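C381 turret protein (Sulfolobus turreted icosahedral virus, PDB 4IND) forms the pentameric turrets of the archaeal virus capsid, each chain folding into three consecutive jelly-roll domains. Local coordinates at residues A[97-102]-A[126-131]; A[166-171]-A[238-243]. All coordinates share one frame; numbering follows the deposited sequence.

Interaction 1: A[97-102]-A[126-131]; sequences TPFFNN and QGNIYY
In the first jelly roll of the turret protein, the loop that follows strand 94-96 lies against the start of strand 130-134, and Phe99 makes the largest share of the join. This residue, its CG anti to the backbone N (chi1 -174°), reaches from the loop over the backbone of residues 129-131. Its CB rests 3.3 Å from Tyr131 O, and its tip, CZ, comes to 3.1 Å from Ile129 O. Tyr131 N and Tyr130 CA lie over one face of the ring, toward its rim, while Asn101 O from its own loop lies over the opposite face, so the ring is held between both backbones. At the edge, in the ring plane, CZ meets Asn128 OD1 tip to tip. The Tyr130 ring slides past Phe99 in the opposite direction, bringing CE1 to 3.5 Å from Phe99 CB, with the two ring planes an oblique 75° apart.

Beyond the ring, the two asparagines cross at about a right angle, and Asn128 ND2 gives Asn101 OD1 a weak, bent hydrogen bond of 2.9 Å. Each amide has further backbone partners: Thr123 N donates to Asn101 OD1, Thr123 O accepts from Asn128 ND2, and Asn101 ND2 is hydrogen-bonded to Ser170 O in the second domain. Strand 114-124 contributes again through Asp120, which binds the backbone N atoms of Phe99 and Phe100 and the hydroxyl of Tyr130. From a second subunit, Tyr50 packs on Phe99, stacks on the Tyr131 ring and hydrogen-bonds to Ile129 O, which places the contact at a subunit interface.

Water bridges each end of the contact. One water donates to Asn101 O and Asn128 OD1; the other donates to Thr97 O at 2.7 Å and to Tyr131 O at 2.8 Å.

Interaction 2: A[166-171]-A[238-243]; sequences NGYISF and DVKFSV. With 2HP (dihydrogenphosphate ion), chain V.
Strands 168-172 and 238-243 are antiparallel neighbours in a sheet of the second jelly roll; the axes of segments 168-171 and 238-243 approach to 4.7 Å, their N-to-C directions 170° apart. Two hydrogen-bonded pairs, Ile169 with Phe241 and Phe171 with Val239, supply four of the five backbone bonds. The bond from Phe241 N to Ile169 O is the shortest, at 2.7 Å, and runs nearly along the C=O axis; Ile169 N, in return, meets a lone pair of Phe241 O.

The buried face is closely packed. Ile169 and Phe241 lie side by side, the isoleucine's CG1 3.8 Å from CD2 at the edge of the phenylalanine ring. Phe171, its CG in the crowded position between N and carbonyl carbon (chi1 41°), runs alongside Val239 and sets CE1 3.8 Å from the valine CB. Ile202 of strand 194-203 touches both Val239 and Phe241 on this face.

The other face, carrying Tyr168, Ser170, Lys240 and Ser242, is nearer to solvent, Lys240 being exposed and Tyr168 and Ser170 partly so. This lysine, fully extended, runs beside Tyr168 and brings CE to 3.4 Å from the tyrosine CD1. Ser242 OG sits at the edge of the same ring, near its plane.

The two ends of the pair differ. At Asp238, a dihydrogenphosphate receives a weak bond from the backbone N, and the carboxylate forms a salt bridge with Arg154 of a second subunit, so the anion lies where two chains meet. Near Gly167, at whose backbone angles a CB would be jammed against the carbonyl O of Asn166, a water accepts from Gly167 N and donates to Val243 O at 2.7 Å.

Overall arrangement
Interactions 1 and 2 follow one another along the chain and belong to different jelly rolls, yet their centres are only 12 Å apart and they touch directly. Ser170 is the polar meeting point: Asn101 ND2 lies 2.7 Å from Ser170 O, and Asn102 OD1 lies 2.8 Å from Ser170 OG, both probable hydrogen bonds. Beside them, Phe100 CD2 packs 3.6 Å from Ile169 CG1. The Asn101 side chain lies about 10 Å from a bound dihydrogenphosphate, and that of Phe171 about 8 Å from one other than the ion at Asp238. Five residues of interaction 1 are within reach of the second subunit, which interaction 2 meets at its Asp238 end; the first and second domains thus join beside a subunit interface.

Interaction 1: A[97-102]-A[126-131]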
loop_
_atom_site.group_PDB
_atom_site.type_symbol
_atom_site.label_atom_id
_atom_site.label_comp_id
_atom_site.label_asym_id
_atom_site.label_seq_id
_atom_site.Cartn_x
_atom_site.Cartn_y
_atom_site.Cartn_z
ATOM N N THR A 97 -21.133 27.953 15.629
ATOM C CA THR A 97 -20.610 28.168 14.286
ATOM C C THR A 97 -19.311 27.394 14.104
ATOM O O THR A 97 -18.258 27.817 14.599
ATOM C CB THR A 97 -20.367 29.669 14.038
ATOM O OG1 THR A 97 -21.589 30.392 14.267
ATOM C CG2 THR A 97 -19.877 29.921 12.614
ATOM N N PRO A 98 -19.364 26.245 13.392
ATOM C CA PRO A 98 -18.132 25.460 13.278
ATOM C C PRO A 98 -17.063 26.192 12.486
ATOM O O PRO A 98 -17.382 27.015 11.625
ATOM C CB PRO A 98 -18.597 24.160 12.577
ATOM C CG PRO A 98 -19.848 24.514 11.904
ATOM C CD PRO A 98 -20.515 25.556 12.783
ATOM N N PHE A 99 -15.803 25.881 12.784
ATOM C CA PHE A 99 -14.654 26.483 12.126
ATOM C C PHE A 99 -14.585 26.100 10.640
ATOM O O PHE A 99 -14.547 26.967 9.771
ATOM C CB PHE A 99 -13.393 26.034 12.882
ATOM C CG PHE A 99 -12.110 26.684 12.423
ATOM C CD1 PHE A 99 -11.925 28.058 12.544
ATOM C CD2 PHE A 99 -11.059 25.913 11.938
ATOM C CE1 PHE A 99 -10.711 28.663 12.152
ATOM C CE2 PHE A 99 -9.845 26.510 11.548
ATOM C CZ PHE A 99 -9.676 27.882 11.659
ATOM N N PHE A 100 -14.545 24.799 10.362
ATOM C CA PHE A 100 -14.498 24.303 8.985
ATOM C C PHE A 100 -13.385 24.990 8.189
ATOM O O PHE A 100 -13.499 25.163 6.983
ATOM C CB PHE A 100 -15.852 24.557 8.281
ATOM C CG PHE A 100 -16.980 23.626 8.710
ATOM C CD1 PHE A 100 -16.720 22.388 9.257
ATOM C CD2 PHE A 100 -18.307 24.004 8.534
ATOM C CE1 PHE A 100 -17.746 21.546 9.636
ATOM C CE2 PHE A 100 -19.342 23.169 8.914
ATOM C CZ PHE A 100 -19.064 21.941 9.471
ATOM N N ASN A 101 -12.332 25.407 8.891
ATOM C CA ASN A 101 -11.193 26.125 8.320
ATOM C C ASN A 101 -11.492 27.544 7.860
ATOM O O ASN A 101 -10.700 28.449 8.113
ATOM C CB ASN A 101 -10.483 25.319 7.206
ATOM C CG ASN A 101 -9.706 24.146 7.755
ATOM O OD1 ASN A 101 -8.920 24.304 8.699
ATOM N ND2 ASN A 101 -9.934 22.954 7.191
ATOM N N ASN A 102 -12.637 27.724 7.192
ATOM C CA ASN A 102 -12.974 29.002 6.579
ATOM C C ASN A 102 -14.420 29.467 6.785
ATOM O O ASN A 102 -14.841 30.423 6.163
ATOM C CB ASN A 102 -12.660 28.978 5.076
ATOM C CG ASN A 102 -11.163 29.001 4.785
ATOM O OD1 ASN A 102 -10.588 28.007 4.354
ATOM N ND2 ASN A 102 -10.537 30.142 5.006
ATOM N N GLN A 126 0.686 25.165 7.820
ATOM C CA GLN A 126 0.995 26.596 7.768
ATOM C C GLN A 126 0.501 27.390 8.977
ATOM O O GLN A 126 -0.038 28.491 8.828
ATOM C CB GLN A 126 0.424 27.219 6.489
ATOM C CG GLN A 126 1.015 26.652 5.204
ATOM C CD GLN A 126 0.775 27.557 4.003
ATOM O OE1 GLN A 126 0.019 28.520 4.084
ATOM N NE2 GLN A 126 1.423 27.255 2.892
ATOM N N GLY A 127 0.661 26.842 10.174
ATOM C CA GLY A 127 0.269 27.585 11.374
ATOM C C GLY A 127 -1.219 27.883 11.559
ATOM O O GLY A 127 -1.592 28.785 12.315
ATOM N N ASN A 128 -2.082 27.141 10.871
ATOM C CA ASN A 128 -3.529 27.341 11.034
ATOM C C ASN A 128 -3.939 27.188 12.504
ATOM O O ASN A 128 -3.428 26.334 13.226
ATOM C CB ASN A 128 -4.283 26.330 10.152
ATOM C CG ASN A 128 -5.737 26.681 9.944
ATOM O OD1 ASN A 128 -6.172 27.813 10.197
ATOM N ND2 ASN A 128 -6.508 25.706 9.448
ATOM N N ILE A 129 -4.858 28.026 12.951
ATOM C CA ILE A 129 -5.280 28.026 14.348
ATOM C C ILE A 129 -6.740 27.638 14.454
ATOM O O ILE A 129 -7.593 28.293 13.854
ATOM C CB ILE A 129 -5.097 29.426 14.947
ATOM C CG1 ILE A 129 -3.627 29.852 14.821
ATOM C CG2 ILE A 129 -5.587 29.467 16.374
ATOM C CD1 ILE A 129 -3.403 31.339 14.977
ATOM N N TYR A 130 -7.035 26.584 15.216
ATOM C CA TYR A 130 -8.422 26.175 15.402
ATOM C C TYR A 130 -9.166 27.129 16.340
ATOM O O TYR A 130 -8.619 27.580 17.343
ATOM C CB TYR A 130 -8.509 24.729 15.938
ATOM C CG TYR A 130 -9.949 24.313 16.132
ATOM C CD1 TYR A 130 -10.765 24.049 15.034
ATOM C CD2 TYR A 130 -10.511 24.233 17.402
ATOM C CE1 TYR A 130 -12.091 23.685 15.196
ATOM C CE2 TYR A 130 -11.861 23.886 17.582
ATOM C CZ TYR A 130 -12.635 23.602 16.473
ATOM O OH TYR A 130 -13.956 23.253 16.629
ATOM N N TYR A 131 -10.425 27.403 16.034
ATOM C CA TYR A 131 -11.207 28.392 16.791
ATOM C C TYR A 131 -12.693 28.055 16.745
ATOM O O TYR A 131 -13.253 27.870 15.674
ATOM C CB TYR A 131 -11.011 29.772 16.179
ATOM C CG TYR A 131 -11.841 30.876 16.847
ATOM C CD1 TYR A 131 -11.494 31.385 18.081
ATOM C CD2 TYR A 131 -12.948 31.409 16.218
ATOM C CE1 TYR A 131 -12.246 32.404 18.677
ATOM C CE2 TYR A 131 -13.694 32.416 16.794
ATOM C CZ TYR A 131 -13.342 32.912 18.024
ATOM O OH TYR A 131 -14.094 33.919 18.615
HETATM O O HOH W 1 -15.705 28.821 14.728
HETATM O O HOH W 2 -8.184 28.151 8.228
#

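Interaction 2: A[166-171]-A[238-243]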
loop_
_atom_site.group_PDB
_atom_site.type_symbol
_atom_site.label_atom_id
_atom_site.label_comp_id
_atom_site.label_asym_id
_atom_site.label_seq_id
_atom_site.Cartn_x
_atom_site.Cartn_y
_atom_site.Cartn_z
ATOM N N ASN A 166 -24.728 31.436 2.296
ATOM C CA ASN A 166 -23.276 31.555 2.250
ATOM C C ASN A 166 -22.625 30.608 3.230
ATOM O O ASN A 166 -23.315 29.951 4.014
ATOM C CB ASN A 166 -22.822 33.000 2.461
ATOM C CG ASN A 166 -23.417 33.608 3.692
ATOM O OD1 ASN A 166 -23.542 32.940 4.718
ATOM N ND2 ASN A 166 -23.813 34.877 3.604
ATOM N N GLY A 167 -21.301 30.512 3.161
ATOM C CA GLY A 167 -20.556 29.616 4.027
ATOM C C GLY A 167 -19.459 28.925 3.228
ATOM O O GLY A 167 -19.540 28.803 1.995
ATOM N N TYR A 168 -18.436 28.463 3.936
ATOM C CA TYR A 168 -17.310 27.788 3.311
ATOM C C TYR A 168 -16.896 26.619 4.156
ATOM O O TYR A 168 -16.987 26.670 5.378
ATOM C CB TYR A 168 -16.106 28.739 3.218
ATOM C CG TYR A 168 -16.335 29.961 2.369
ATOM C CD1 TYR A 168 -16.248 29.903 0.993
ATOM C CD2 TYR A 168 -16.639 31.183 2.960
ATOM C CE1 TYR A 168 -16.464 31.025 0.218
ATOM C CE2 TYR A 168 -16.850 32.309 2.198
ATOM C CZ TYR A 168 -16.766 32.221 0.826
ATOM O OH TYR A 168 -16.974 33.338 0.061
ATOM N N ILE A 169 -16.417 25.569 3.500
ATOM C CA ILE A 169 -15.718 24.499 4.194
ATOM C C ILE A 169 -14.470 24.217 3.358
ATOM O O ILE A 169 -14.558 24.073 2.156
ATOM C CB ILE A 169 -16.575 23.232 4.299
ATOM C CG1 ILE A 169 -17.913 23.556 4.966
ATOM C CG2 ILE A 169 -15.832 22.142 5.088
ATOM C CD1 ILE A 169 -18.858 22.367 5.097
ATOM N N SER A 170 -13.299 24.203 3.986
ATOM C CA SER A 170 -12.082 23.833 3.260
ATOM C C SER A 170 -11.442 22.624 3.919
ATOM O O SER A 170 -11.584 22.426 5.120
ATOM C CB SER A 170 -11.075 24.986 3.268
ATOM O OG SER A 170 -11.590 26.109 2.592
ATOM N N PHE A 171 -10.707 21.838 3.138
ATOM C CA PHE A 171 -9.939 20.730 3.700
ATOM C C PHE A 171 -8.822 20.338 2.738
ATOM O O PHE A 171 -8.884 20.654 1.558
ATOM C CB PHE A 171 -10.854 19.542 4.049
ATOM C CG PHE A 171 -11.915 19.259 3.025
ATOM C CD1 PHE A 171 -11.656 18.439 1.935
ATOM C CD2 PHE A 171 -13.180 19.798 3.158
ATOM C CE1 PHE A 171 -12.637 18.174 0.986
ATOM C CE2 PHE A 171 -14.170 19.535 2.215
ATOM C CZ PHE A 171 -13.899 18.722 1.125
ATOM N N ASP A 238 -5.593 21.456 -1.632
ATOM C CA ASP A 238 -6.558 22.210 -0.835
ATOM C C ASP A 238 -7.885 22.362 -1.577
ATOM O O ASP A 238 -7.963 22.921 -2.672
ATOM C CB ASP A 238 -5.980 23.549 -0.370
ATOM C CG ASP A 238 -4.934 23.382 0.754
ATOM O OD1 ASP A 238 -5.289 22.958 1.881
ATOM O OD2 ASP A 238 -3.751 23.675 0.510
ATOM N N VAL A 239 -8.919 21.803 -0.981
ATOM C CA VAL A 239 -10.250 21.783 -1.596
ATOM C C VAL A 239 -11.124 22.813 -0.884
ATOM O O VAL A 239 -11.063 22.946 0.341
ATOM C CB VAL A 239 -10.867 20.394 -1.494
ATOM C CG1 VAL A 239 -12.285 20.373 -2.084
ATOM C CG2 VAL A 239 -9.971 19.370 -2.192
ATOM N N LYS A 240 -11.925 23.545 -1.649
ATOM C CA LYS A 240 -12.814 24.552 -1.054
ATOM C C LYS A 240 -14.265 24.360 -1.485
ATOM O O LYS A 240 -14.568 24.311 -2.678
ATOM C CB LYS A 240 -12.328 25.938 -1.439
ATOM C CG LYS A 240 -13.117 27.064 -0.816
ATOM C CD LYS A 240 -12.520 28.395 -1.235
ATOM C CE LYS A 240 -13.370 29.555 -0.775
ATOM N NZ LYS A 240 -12.831 30.851 -1.288
ATOM N N PHE A 241 -15.157 24.236 -0.508
ATOM C CA PHE A 241 -16.587 24.178 -0.788
ATOM C C PHE A 241 -17.175 25.541 -0.428
ATOM O O PHE A 241 -16.881 26.076 0.637
ATOM C CB PHE A 241 -17.242 23.080 0.036
ATOM C CG PHE A 241 -18.723 23.259 0.197
ATOM C CD1 PHE A 241 -19.571 23.116 -0.888
ATOM C CD2 PHE A 241 -19.264 23.586 1.434
ATOM C CE1 PHE A 241 -20.937 23.286 -0.751
ATOM C CE2 PHE A 241 -20.631 23.751 1.592
ATOM C CZ PHE A 241 -21.476 23.610 0.486
ATOM N N SER A 242 -17.966 26.115 -1.327
ATOM C CA SER A 242 -18.583 27.419 -1.088
ATOM C C SER A 242 -20.066 27.327 -1.341
ATOM O O SER A 242 -20.487 26.776 -2.364
ATOM C CB SER A 242 -18.021 28.482 -2.037
ATOM O OG SER A 242 -16.620 28.372 -2.177
ATOM N N VAL A 243 -20.867 27.875 -0.428
ATOM C CA VAL A 243 -22.304 28.029 -0.682
ATOM C C VAL A 243 -22.460 29.352 -1.418
ATOM O O VAL A 243 -21.993 30.391 -0.936
ATOM C CB VAL A 243 -23.106 28.078 0.632
ATOM C CG1 VAL A 243 -24.592 28.233 0.328
ATOM C CG2 VAL A 243 -22.866 26.823 1.465
HETATM P P 2HP V . -2.454 23.598 -2.756
HETATM O O1 2HP V . -3.672 23.747 -3.714
HETATM O O2 2HP V . -2.326 22.196 -2.249
HETATM O O3 2HP V . -2.743 24.330 -1.492
HETATM O O4 2HP V . -1.118 24.119 -3.350
HETATM O O HOH W 3 -20.026 31.666 0.489
#